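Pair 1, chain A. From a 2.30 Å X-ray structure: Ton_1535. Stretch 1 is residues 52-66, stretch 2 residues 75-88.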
# COMPACT_ATOMS: atom_id res chain seq x y z
N TRP A 52 -3.36 -30.50 9.19
CA TRP A 52 -2.41 -30.21 10.26
C TRP A 52 -2.75 -28.88 10.96
O TRP A 52 -2.41 -28.68 12.13
CB TRP A 52 -0.96 -30.17 9.74
CG TRP A 52 -0.25 -31.52 9.72
CD1 TRP A 52 0.06 -32.28 8.61
CD2 TRP A 52 0.23 -32.26 10.85
NE1 TRP A 52 0.69 -33.44 9.00
CE2 TRP A 52 0.81 -33.45 10.36
CE3 TRP A 52 0.22 -32.04 12.24
CZ2 TRP A 52 1.38 -34.40 11.20
CZ3 TRP A 52 0.78 -33.00 13.07
CH2 TRP A 52 1.35 -34.16 12.55
N ILE A 53 -3.42 -27.99 10.24
CA ILE A 53 -3.71 -26.62 10.70
C ILE A 53 -4.40 -26.46 12.07
O ILE A 53 -3.97 -25.62 12.88
CB ILE A 53 -4.44 -25.80 9.59
CG1 ILE A 53 -3.51 -25.65 8.38
CG2 ILE A 53 -4.91 -24.44 10.12
CD1 ILE A 53 -4.05 -24.76 7.26
N PRO A 54 -5.45 -27.26 12.35
CA PRO A 54 -6.10 -27.11 13.65
C PRO A 54 -5.18 -27.46 14.81
O PRO A 54 -5.18 -26.74 15.81
CB PRO A 54 -7.26 -28.12 13.57
CG PRO A 54 -7.55 -28.24 12.12
CD PRO A 54 -6.18 -28.21 11.49
N SER A 55 -4.42 -28.54 14.68
CA SER A 55 -3.52 -28.97 15.74
C SER A 55 -2.40 -27.95 16.03
O SER A 55 -2.01 -27.75 17.18
CB SER A 55 -2.91 -30.32 15.41
OG SER A 55 -1.99 -30.70 16.42
N ILE A 56 -1.89 -27.33 14.98
CA ILE A 56 -0.84 -26.34 15.13
C ILE A 56 -1.36 -25.06 15.79
O ILE A 56 -0.71 -24.50 16.68
CB ILE A 56 -0.24 -25.96 13.77
CG1 ILE A 56 0.30 -27.19 13.05
CG2 ILE A 56 0.86 -24.94 13.96
CD1 ILE A 56 0.83 -26.87 11.66
N MET A 57 -2.52 -24.59 15.33
CA MET A 57 -3.13 -23.39 15.92
C MET A 57 -3.42 -23.60 17.41
O MET A 57 -3.20 -22.71 18.23
CB MET A 57 -4.41 -23.00 15.16
CG MET A 57 -4.16 -22.38 13.80
SD MET A 57 -3.09 -20.94 13.78
CE MET A 57 -3.67 -20.18 12.29
N GLU A 58 -3.89 -24.80 17.77
CA GLU A 58 -4.04 -25.18 19.18
C GLU A 58 -2.72 -25.03 19.95
O GLU A 58 -2.72 -24.60 21.10
CB GLU A 58 -4.54 -26.62 19.32
CG GLU A 58 -6.01 -26.84 19.04
CD GLU A 58 -6.39 -28.32 19.18
OE1 GLU A 58 -5.48 -29.19 19.14
OE2 GLU A 58 -7.59 -28.63 19.34
N ASP A 59 -1.61 -25.42 19.34
CA ASP A 59 -0.32 -25.35 20.02
C ASP A 59 0.10 -23.90 20.23
O ASP A 59 0.60 -23.53 21.30
CB ASP A 59 0.75 -26.08 19.23
CG ASP A 59 0.55 -27.56 19.25
OD1 ASP A 59 -0.22 -28.05 20.11
OD2 ASP A 59 1.16 -28.23 18.40
N ALA A 60 -0.12 -23.10 19.19
CA ALA A 60 0.17 -21.68 19.23
C ALA A 60 -0.73 -21.02 20.27
O ALA A 60 -0.25 -20.25 21.10
CB ALA A 60 -0.02 -21.05 17.84
N MET A 61 -2.03 -21.34 20.23
CA MET A 61 -2.98 -20.79 21.20
C MET A 61 -2.57 -21.18 22.62
O MET A 61 -2.73 -20.40 23.55
CB MET A 61 -4.41 -21.27 20.92
CG MET A 61 -5.08 -20.58 19.73
SD MET A 61 -6.61 -21.39 19.21
CE MET A 61 -7.06 -20.29 17.90
N TYR A 62 -2.06 -22.38 22.79
CA TYR A 62 -1.66 -22.86 24.12
C TYR A 62 -0.46 -22.07 24.63
O TYR A 62 -0.41 -21.70 25.80
CB TYR A 62 -1.33 -24.35 24.06
CG TYR A 62 -0.69 -24.92 25.30
CD1 TYR A 62 -1.35 -24.91 26.52
CD2 TYR A 62 0.56 -25.52 25.25
CE1 TYR A 62 -0.78 -25.46 27.66
CE2 TYR A 62 1.15 -26.07 26.37
CZ TYR A 62 0.47 -26.04 27.58
OH TYR A 62 1.05 -26.58 28.71
N ILE A 63 0.50 -21.83 23.75
CA ILE A 63 1.68 -21.06 24.12
C ILE A 63 1.30 -19.63 24.55
O ILE A 63 1.80 -19.13 25.56
CB ILE A 63 2.71 -21.07 22.99
CG1 ILE A 63 3.24 -22.49 22.80
CG2 ILE A 63 3.84 -20.10 23.29
CD1 ILE A 63 4.19 -22.66 21.65
N ALA A 64 0.38 -19.02 23.82
CA ALA A 64 -0.08 -17.67 24.14
C ALA A 64 -0.82 -17.64 25.48
O ALA A 64 -0.72 -16.67 26.24
CB ALA A 64 -0.97 -17.13 23.03
N LYS A 65 -1.56 -18.70 25.76
CA LYS A 65 -2.33 -18.77 26.99
C LYS A 65 -1.40 -18.84 28.21
O LYS A 65 -1.72 -18.28 29.26
CB LYS A 65 -3.31 -19.96 26.93
CG LYS A 65 -3.71 -20.54 28.30
CD LYS A 65 -5.07 -20.05 28.79
CE LYS A 65 -6.21 -20.98 28.39
NZ LYS A 65 -6.74 -20.63 27.04
N LYS A 66 -0.24 -19.47 28.07
CA LYS A 66 0.65 -19.61 29.22
C LYS A 66 1.52 -18.38 29.51
O LYS A 66 2.18 -18.32 30.54
CB LYS A 66 1.54 -20.85 29.08
CG LYS A 66 0.79 -22.17 29.23
CD LYS A 66 1.77 -23.34 29.38
CE LYS A 66 2.20 -23.53 30.84
NZ LYS A 66 1.06 -23.91 31.74
N VAL A 75 1.15 -9.52 21.84
CA VAL A 75 1.76 -9.75 20.54
C VAL A 75 1.41 -11.14 20.04
O VAL A 75 1.05 -11.32 18.89
CB VAL A 75 3.29 -9.55 20.56
CG1 VAL A 75 3.86 -9.77 19.17
CG2 VAL A 75 3.63 -8.13 21.02
N ALA A 76 1.49 -12.12 20.94
CA ALA A 76 1.19 -13.50 20.55
C ALA A 76 -0.25 -13.63 20.02
O ALA A 76 -0.48 -14.21 18.95
CB ALA A 76 1.43 -14.45 21.70
N TYR A 77 -1.20 -13.08 20.77
CA TYR A 77 -2.59 -13.05 20.36
C TYR A 77 -2.77 -12.34 19.01
O TYR A 77 -3.61 -12.73 18.19
CB TYR A 77 -3.44 -12.35 21.42
CG TYR A 77 -3.76 -13.17 22.64
CD1 TYR A 77 -3.80 -14.56 22.59
CD2 TYR A 77 -4.04 -12.55 23.85
CE1 TYR A 77 -4.11 -15.31 23.71
CE2 TYR A 77 -4.35 -13.29 24.99
CZ TYR A 77 -4.38 -14.67 24.91
OH TYR A 77 -4.69 -15.39 26.04
N SER A 78 -1.97 -11.30 18.77
CA SER A 78 -2.02 -10.57 17.50
C SER A 78 -1.55 -11.42 16.35
O SER A 78 -2.17 -11.45 15.28
CB SER A 78 -1.15 -9.31 17.55
OG SER A 78 -1.69 -8.38 18.45
N ILE A 79 -0.44 -12.12 16.57
CA ILE A 79 0.10 -13.05 15.58
C ILE A 79 -0.93 -14.12 15.22
O ILE A 79 -1.21 -14.37 14.05
CB ILE A 79 1.40 -13.67 16.09
CG1 ILE A 79 2.40 -12.54 16.39
CG2 ILE A 79 1.97 -14.68 15.08
CD1 ILE A 79 3.77 -13.01 16.82
N ILE A 80 -1.54 -14.71 16.23
CA ILE A 80 -2.59 -15.70 16.03
C ILE A 80 -3.77 -15.08 15.29
O ILE A 80 -4.36 -15.69 14.39
CB ILE A 80 -3.04 -16.27 17.38
CG1 ILE A 80 -1.90 -17.12 17.97
CG2 ILE A 80 -4.34 -17.04 17.24
CD1 ILE A 80 -2.08 -17.50 19.42
N ALA A 81 -4.11 -13.85 15.66
CA ALA A 81 -5.26 -13.14 15.11
C ALA A 81 -5.16 -12.87 13.61
O ALA A 81 -6.11 -13.08 12.88
CB ALA A 81 -5.50 -11.84 15.85
N SER A 82 -4.01 -12.38 13.17
CA SER A 82 -3.85 -12.07 11.75
C SER A 82 -3.78 -13.34 10.89
O SER A 82 -4.29 -13.34 9.77
CB SER A 82 -2.68 -11.11 11.46
OG SER A 82 -1.43 -11.65 11.83
N THR A 83 -3.21 -14.42 11.41
CA THR A 83 -3.16 -15.66 10.63
C THR A 83 -4.55 -16.29 10.46
O THR A 83 -4.86 -16.85 9.39
CB THR A 83 -2.12 -16.68 11.17
OG1 THR A 83 -2.66 -17.37 12.29
CG2 THR A 83 -0.85 -15.98 11.59
N LEU A 84 -5.40 -16.19 11.48
CA LEU A 84 -6.78 -16.64 11.36
C LEU A 84 -7.49 -15.81 10.32
O LEU A 84 -8.26 -16.33 9.52
CB LEU A 84 -7.53 -16.51 12.68
CG LEU A 84 -7.09 -17.41 13.83
CD1 LEU A 84 -7.85 -17.03 15.08
CD2 LEU A 84 -7.31 -18.88 13.46
N ALA A 85 -7.22 -14.51 10.34
CA ALA A 85 -7.85 -13.58 9.42
C ALA A 85 -7.42 -13.85 7.98
O ALA A 85 -8.25 -13.80 7.07
CB ALA A 85 -7.56 -12.15 9.82
N ILE A 86 -6.13 -14.12 7.78
CA ILE A 86 -5.64 -14.62 6.51
C ILE A 86 -6.53 -15.77 6.03
O ILE A 86 -7.09 -15.71 4.94
CB ILE A 86 -4.18 -15.16 6.64
CG1 ILE A 86 -3.22 -14.08 7.12
CG2 ILE A 86 -3.69 -15.71 5.32
CD1 ILE A 86 -3.04 -12.94 6.19
N MET A 87 -6.69 -16.80 6.86
CA MET A 87 -7.49 -17.98 6.51
C MET A 87 -9.01 -17.79 6.63
O MET A 87 -9.76 -18.77 6.64
CB MET A 87 -7.07 -19.18 7.35
CG MET A 87 -5.59 -19.46 7.34
SD MET A 87 -5.26 -20.96 8.27
CE MET A 87 -6.04 -20.52 9.83
N GLU A 88 -9.46 -16.55 6.73
CA GLU A 88 -10.89 -16.21 6.69
C GLU A 88 -11.72 -16.73 7.87
O GLU A 88 -12.93 -16.91 7.75
CB GLU A 88 -11.52 -16.65 5.36
CG GLU A 88 -10.83 -16.03 4.16
CD GLU A 88 -11.43 -16.47 2.84
OE1 GLU A 88 -12.10 -17.53 2.80
OE2 GLU A 88 -11.23 -15.74 1.85

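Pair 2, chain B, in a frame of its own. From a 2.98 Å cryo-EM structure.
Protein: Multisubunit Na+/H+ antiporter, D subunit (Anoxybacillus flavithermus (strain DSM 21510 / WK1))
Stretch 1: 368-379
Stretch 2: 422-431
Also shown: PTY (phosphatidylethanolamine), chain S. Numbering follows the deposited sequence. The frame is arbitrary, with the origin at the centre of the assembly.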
# COMPACT_ATOMS: atom_id res chain seq x y z
N LEU B 368 -51.36 -29.42 59.48
CA LEU B 368 -49.92 -29.59 59.33
C LEU B 368 -49.20 -28.25 59.35
O LEU B 368 -48.17 -28.09 60.02
CB LEU B 368 -49.61 -30.35 58.05
CG LEU B 368 -48.13 -30.57 57.75
CD1 LEU B 368 -47.48 -31.36 58.85
CD2 LEU B 368 -47.96 -31.27 56.42
N LEU B 369 -49.76 -27.26 58.64
CA LEU B 369 -49.24 -25.90 58.66
C LEU B 369 -49.32 -25.29 60.06
O LEU B 369 -48.39 -24.60 60.49
CB LEU B 369 -50.03 -25.04 57.67
CG LEU B 369 -49.68 -23.57 57.54
CD1 LEU B 369 -48.29 -23.37 56.96
CD2 LEU B 369 -50.72 -22.88 56.70
N GLY B 370 -50.41 -25.58 60.78
CA GLY B 370 -50.56 -25.03 62.12
C GLY B 370 -49.55 -25.57 63.11
O GLY B 370 -48.90 -24.81 63.83
N TRP B 371 -49.37 -26.89 63.12
CA TRP B 371 -48.39 -27.43 64.07
C TRP B 371 -46.96 -27.19 63.62
O TRP B 371 -46.07 -27.09 64.47
CB TRP B 371 -48.68 -28.90 64.34
CG TRP B 371 -49.97 -29.05 65.08
CD1 TRP B 371 -51.16 -29.50 64.59
CD2 TRP B 371 -50.22 -28.66 66.43
NE1 TRP B 371 -52.12 -29.45 65.56
CE2 TRP B 371 -51.57 -28.93 66.70
CE3 TRP B 371 -49.43 -28.12 67.45
CZ2 TRP B 371 -52.15 -28.68 67.93
CZ3 TRP B 371 -50.00 -27.87 68.67
CH2 TRP B 371 -51.35 -28.16 68.90
N ALA B 372 -46.73 -27.01 62.31
CA ALA B 372 -45.42 -26.59 61.84
C ALA B 372 -45.09 -25.17 62.29
O ALA B 372 -43.96 -24.89 62.70
CB ALA B 372 -45.36 -26.70 60.32
N PHE B 373 -46.08 -24.27 62.24
CA PHE B 373 -45.85 -22.91 62.72
C PHE B 373 -45.68 -22.87 64.23
O PHE B 373 -44.94 -22.03 64.74
CB PHE B 373 -47.00 -21.99 62.30
CG PHE B 373 -46.79 -20.55 62.69
CD1 PHE B 373 -45.89 -19.76 61.99
CD2 PHE B 373 -47.47 -19.99 63.75
CE1 PHE B 373 -45.69 -18.44 62.34
CE2 PHE B 373 -47.27 -18.67 64.11
CZ PHE B 373 -46.37 -17.90 63.40
N PHE B 374 -46.36 -23.77 64.94
CA PHE B 374 -46.19 -23.88 66.39
C PHE B 374 -44.77 -24.29 66.75
O PHE B 374 -44.14 -23.69 67.63
CB PHE B 374 -47.22 -24.87 66.93
CG PHE B 374 -47.20 -25.03 68.42
CD1 PHE B 374 -47.73 -24.04 69.25
CD2 PHE B 374 -46.69 -26.17 69.00
CE1 PHE B 374 -47.72 -24.19 70.62
CE2 PHE B 374 -46.69 -26.33 70.37
CZ PHE B 374 -47.20 -25.33 71.17
N ILE B 375 -44.24 -25.31 66.07
CA ILE B 375 -42.86 -25.73 66.31
C ILE B 375 -41.87 -24.66 65.87
O ILE B 375 -40.84 -24.45 66.52
CB ILE B 375 -42.61 -27.09 65.63
CG1 ILE B 375 -43.54 -28.14 66.21
CG2 ILE B 375 -41.18 -27.57 65.82
CD1 ILE B 375 -43.36 -28.36 67.69
N ALA B 376 -42.19 -23.91 64.80
CA ALA B 376 -41.32 -22.83 64.35
C ALA B 376 -41.27 -21.68 65.35
O ALA B 376 -40.20 -21.12 65.61
CB ALA B 376 -41.79 -22.32 62.99
N ALA B 377 -42.41 -21.36 65.95
CA ALA B 377 -42.47 -20.32 66.98
C ALA B 377 -41.69 -20.71 68.22
O ALA B 377 -40.90 -19.91 68.76
CB ALA B 377 -43.93 -20.05 67.34
N LEU B 378 -41.87 -21.95 68.69
CA LEU B 378 -41.15 -22.39 69.87
C LEU B 378 -39.66 -22.54 69.60
O LEU B 378 -38.85 -22.41 70.53
CB LEU B 378 -41.71 -23.71 70.39
CG LEU B 378 -43.15 -23.73 70.89
CD1 LEU B 378 -43.46 -25.14 71.30
CD2 LEU B 378 -43.35 -22.78 72.03
N SER B 379 -39.27 -22.82 68.36
CA SER B 379 -37.85 -22.87 68.04
C SER B 379 -37.25 -21.48 67.90
O SER B 379 -36.06 -21.29 68.14
CB SER B 379 -37.64 -23.66 66.75
OG SER B 379 -38.30 -23.02 65.68
N VAL B 422 -44.84 -14.16 68.39
CA VAL B 422 -45.16 -15.24 67.45
C VAL B 422 -46.31 -16.11 67.97
O VAL B 422 -47.14 -16.60 67.18
CB VAL B 422 -43.91 -16.06 67.12
CG1 VAL B 422 -42.93 -15.20 66.38
CG2 VAL B 422 -43.27 -16.60 68.37
N MET B 423 -46.45 -16.26 69.29
CA MET B 423 -47.56 -17.03 69.80
C MET B 423 -48.85 -16.23 69.76
O MET B 423 -49.93 -16.82 69.75
CB MET B 423 -47.26 -17.50 71.21
CG MET B 423 -48.10 -18.67 71.67
SD MET B 423 -47.80 -20.08 70.59
CE MET B 423 -46.09 -20.41 71.00
N LYS B 424 -48.77 -14.90 69.72
CA LYS B 424 -49.94 -14.08 69.42
C LYS B 424 -50.45 -14.38 68.02
O LYS B 424 -51.67 -14.51 67.83
CB LYS B 424 -49.58 -12.61 69.56
CG LYS B 424 -50.66 -11.64 69.15
CD LYS B 424 -50.22 -10.22 69.43
CE LYS B 424 -49.09 -9.82 68.51
NZ LYS B 424 -48.70 -8.40 68.72
N ILE B 425 -49.53 -14.53 67.06
CA ILE B 425 -49.92 -14.96 65.71
C ILE B 425 -50.61 -16.32 65.75
O ILE B 425 -51.69 -16.51 65.18
CB ILE B 425 -48.72 -15.00 64.75
CG1 ILE B 425 -48.11 -13.62 64.56
CG2 ILE B 425 -49.14 -15.52 63.39
CD1 ILE B 425 -46.80 -13.66 63.81
N PHE B 426 -50.00 -17.28 66.47
CA PHE B 426 -50.54 -18.64 66.51
C PHE B 426 -51.90 -18.71 67.21
O PHE B 426 -52.81 -19.38 66.73
CB PHE B 426 -49.55 -19.58 67.20
CG PHE B 426 -50.08 -20.98 67.36
CD1 PHE B 426 -50.18 -21.83 66.28
CD2 PHE B 426 -50.46 -21.46 68.61
CE1 PHE B 426 -50.67 -23.11 66.42
CE2 PHE B 426 -50.95 -22.74 68.76
CZ PHE B 426 -51.05 -23.56 67.66
N MET B 427 -52.04 -18.04 68.35
CA MET B 427 -53.26 -18.17 69.13
C MET B 427 -54.41 -17.37 68.55
O MET B 427 -55.56 -17.79 68.68
CB MET B 427 -53.02 -17.73 70.57
CG MET B 427 -52.13 -18.66 71.34
SD MET B 427 -51.91 -18.08 73.02
CE MET B 427 -53.55 -18.42 73.65
N ASN B 428 -54.15 -16.23 67.92
CA ASN B 428 -55.27 -15.51 67.34
C ASN B 428 -55.59 -15.96 65.93
O ASN B 428 -56.75 -15.86 65.50
CB ASN B 428 -55.00 -14.01 67.36
CG ASN B 428 -54.86 -13.45 68.75
OD1 ASN B 428 -53.79 -13.00 69.15
ND2 ASN B 428 -55.95 -13.48 69.50
N GLY B 429 -54.61 -16.47 65.20
CA GLY B 429 -54.84 -16.91 63.84
C GLY B 429 -55.34 -18.33 63.72
O GLY B 429 -56.34 -18.58 63.06
N PHE B 430 -54.65 -19.27 64.36
CA PHE B 430 -54.96 -20.68 64.16
C PHE B 430 -56.10 -21.15 65.06
O PHE B 430 -57.00 -21.85 64.59
CB PHE B 430 -53.70 -21.51 64.36
CG PHE B 430 -52.67 -21.33 63.28
CD1 PHE B 430 -52.77 -22.03 62.09
CD2 PHE B 430 -51.62 -20.46 63.44
CE1 PHE B 430 -51.84 -21.85 61.09
CE2 PHE B 430 -50.68 -20.29 62.45
CZ PHE B 430 -50.79 -20.99 61.27
N TRP B 431 -56.10 -20.78 66.33
CA TRP B 431 -57.19 -21.15 67.21
C TRP B 431 -58.40 -20.25 67.00
O TRP B 431 -58.36 -19.28 66.24
CB TRP B 431 -56.74 -21.11 68.67
CG TRP B 431 -55.89 -22.27 69.08
CD1 TRP B 431 -55.70 -23.41 68.38
CD2 TRP B 431 -55.12 -22.39 70.27
NE1 TRP B 431 -54.86 -24.25 69.06
CE2 TRP B 431 -54.49 -23.64 70.23
CE3 TRP B 431 -54.91 -21.56 71.37
CZ2 TRP B 431 -53.66 -24.09 71.25
CZ3 TRP B 431 -54.08 -22.00 72.38
CH2 TRP B 431 -53.46 -23.25 72.32
C1 PTY S . -52.87 -34.64 65.48
C2 PTY S . -57.55 -35.09 60.87
C3 PTY S . -57.42 -33.73 61.60
O4 PTY S . -51.53 -34.58 66.02
C5 PTY S . -54.30 -33.74 63.64
C6 PTY S . -52.95 -33.72 64.30
O7 PTY S . -51.97 -34.16 63.30
C8 PTY S . -51.37 -33.21 62.56
O10 PTY S . -51.61 -32.04 62.65
C11 PTY S . -50.34 -33.80 61.64
C12 PTY S . -49.00 -33.10 61.77
C13 PTY S . -48.43 -33.17 63.17
C14 PTY S . -47.13 -32.41 63.34
C15 PTY S . -46.57 -32.50 64.75
C16 PTY S . -45.65 -31.36 65.13
C17 PTY S . -44.17 -31.66 65.00
C18 PTY S . -43.54 -32.31 66.22
C19 PTY S . -42.02 -32.26 66.22
C20 PTY S . -41.37 -32.81 67.47
C21 PTY S . -39.85 -32.80 67.42
C22 PTY S . -39.18 -33.66 68.48
C23 PTY S . -37.77 -34.10 68.10
C24 PTY S . -37.07 -34.94 69.16
C25 PTY S . -37.68 -36.30 69.43
C26 PTY S . -36.95 -37.08 70.51
C27 PTY S . -37.58 -38.42 70.87
C28 PTY S . -36.86 -39.12 72.01
C29 PTY S . -37.36 -40.52 72.27
C30 PTY S . -51.34 -33.78 67.07
C31 PTY S . -49.93 -33.85 67.55
O30 PTY S . -52.21 -33.11 67.55
C32 PTY S . -49.17 -32.53 67.41
C33 PTY S . -49.48 -31.55 68.52
C34 PTY S . -48.51 -31.61 69.69
C35 PTY S . -47.17 -30.95 69.45
C36 PTY S . -46.31 -30.90 70.69
C37 PTY S . -44.96 -30.21 70.52
C38 PTY S . -44.17 -30.13 71.82
C39 PTY S . -42.91 -29.28 71.73
C40 PTY S . -41.80 -29.88 70.89
C41 PTY S . -41.24 -31.19 71.44
P1 PTY S . -56.81 -32.93 64.08
O11 PTY S . -57.05 -34.04 62.96
O12 PTY S . -56.93 -31.57 63.38
O13 PTY S . -57.70 -33.12 65.24
O14 PTY S . -55.27 -33.09 64.50
N1 PTY S . -56.44 -35.24 59.92

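Where pair 1 puts a long methionine, pair 2 has no side chain at all. Met57(A) superposes on Gly370(B): the methionine reaches across to the facing stretch, whereas in pair 2 Phe430(B) packs against the bare Gly370(B) backbone. Met57(A) CE lies 3.4 Å from Met87(A) CE, 4.0 Å from Leu84(A) CD2 and 3.0 Å from Thr83(A) OG1, whose hydroxyl bonds back to its own helix, OG1 to Ile80(A) O at 3.2 Å. In pair 2 the bulk comes from the facing segment. Phe430(B) CE1 lies 3.6 Å from Gly370(B) CA, and a CB placed ideally on that glycine would sit only 3.4 Å from Phe430(B) CD1, a tight fit. The position matching Thr83(A) is Gly429(B), also bare.

The frame beneath these choices is the same. Two helices run nearly antiparallel at 159°, their axes 9.4 Å apart at closest approach in pair 1 and 9.8 Å in pair 2, and 14 central residues superpose to 0.4 Å. No hydrogen bond crosses either contact, so van der Waals packing carries both.

The rule reads most clearly at the small end. Ala64(A) matches Ala377(B), and both point toward the partner helix. Ala64(A) CB meets Ala76(A) CB at 3.8 Å; Ala377(B) CB meets Val422(B) CG2, on the residue matching Ala76(A), at 3.7 Å. The backbones come close here, and the small alanine leaves room for it, with CA atoms 5.6 Å apart between Ala64(A) and Ala76(A) and 5.8 Å between Ala377(B) and Val422(B). The next position on the facing helix is long in both and covers the same alanine: Tyr77(A) CE1 reaches Ala64(A) CB at 3.7 Å, and its counterpart Met423(B) brings CE to 4.3 Å from Ala377(B) CB and 3.8 Å from Leu378(B) CD2.

In the middle, aliphatic packing gives way to rings. Ile80(A) extends CD1 to 3.7 Å from Ala60(A) O and 3.8 Å from Ala64(A) CB, while Met61(A) CE approaches Ile80(A) CG2 at 4.3 Å. Pair 2 places phenylalanine at all three matched positions, Phe373(B), Phe374(B) and Phe426(B). Phe374(B) CD1 lies over one face of the Phe426(B) ring, 3.5 Å from CE2 of Phe426(B), although the ring planes meet obliquely at 45°. Where Ala60(A) is small, the Phe373(B) ring reaches two neighbours, CD2 3.5 Å from Phe430(B) CE2 and CZ 3.7 Å from Ile425(B) CG2.

Pair 2 buries 544 Å² against 469 Å² in pair 1. One backbone spacing thus accepts either an isoleucine with one methionine beside it and another reaching the far end of the contact, or a cluster of rings; small residues make room at the matched alanine, Ala64(A) and Ala377(B), and at Gly370(B) facing Phe430(B).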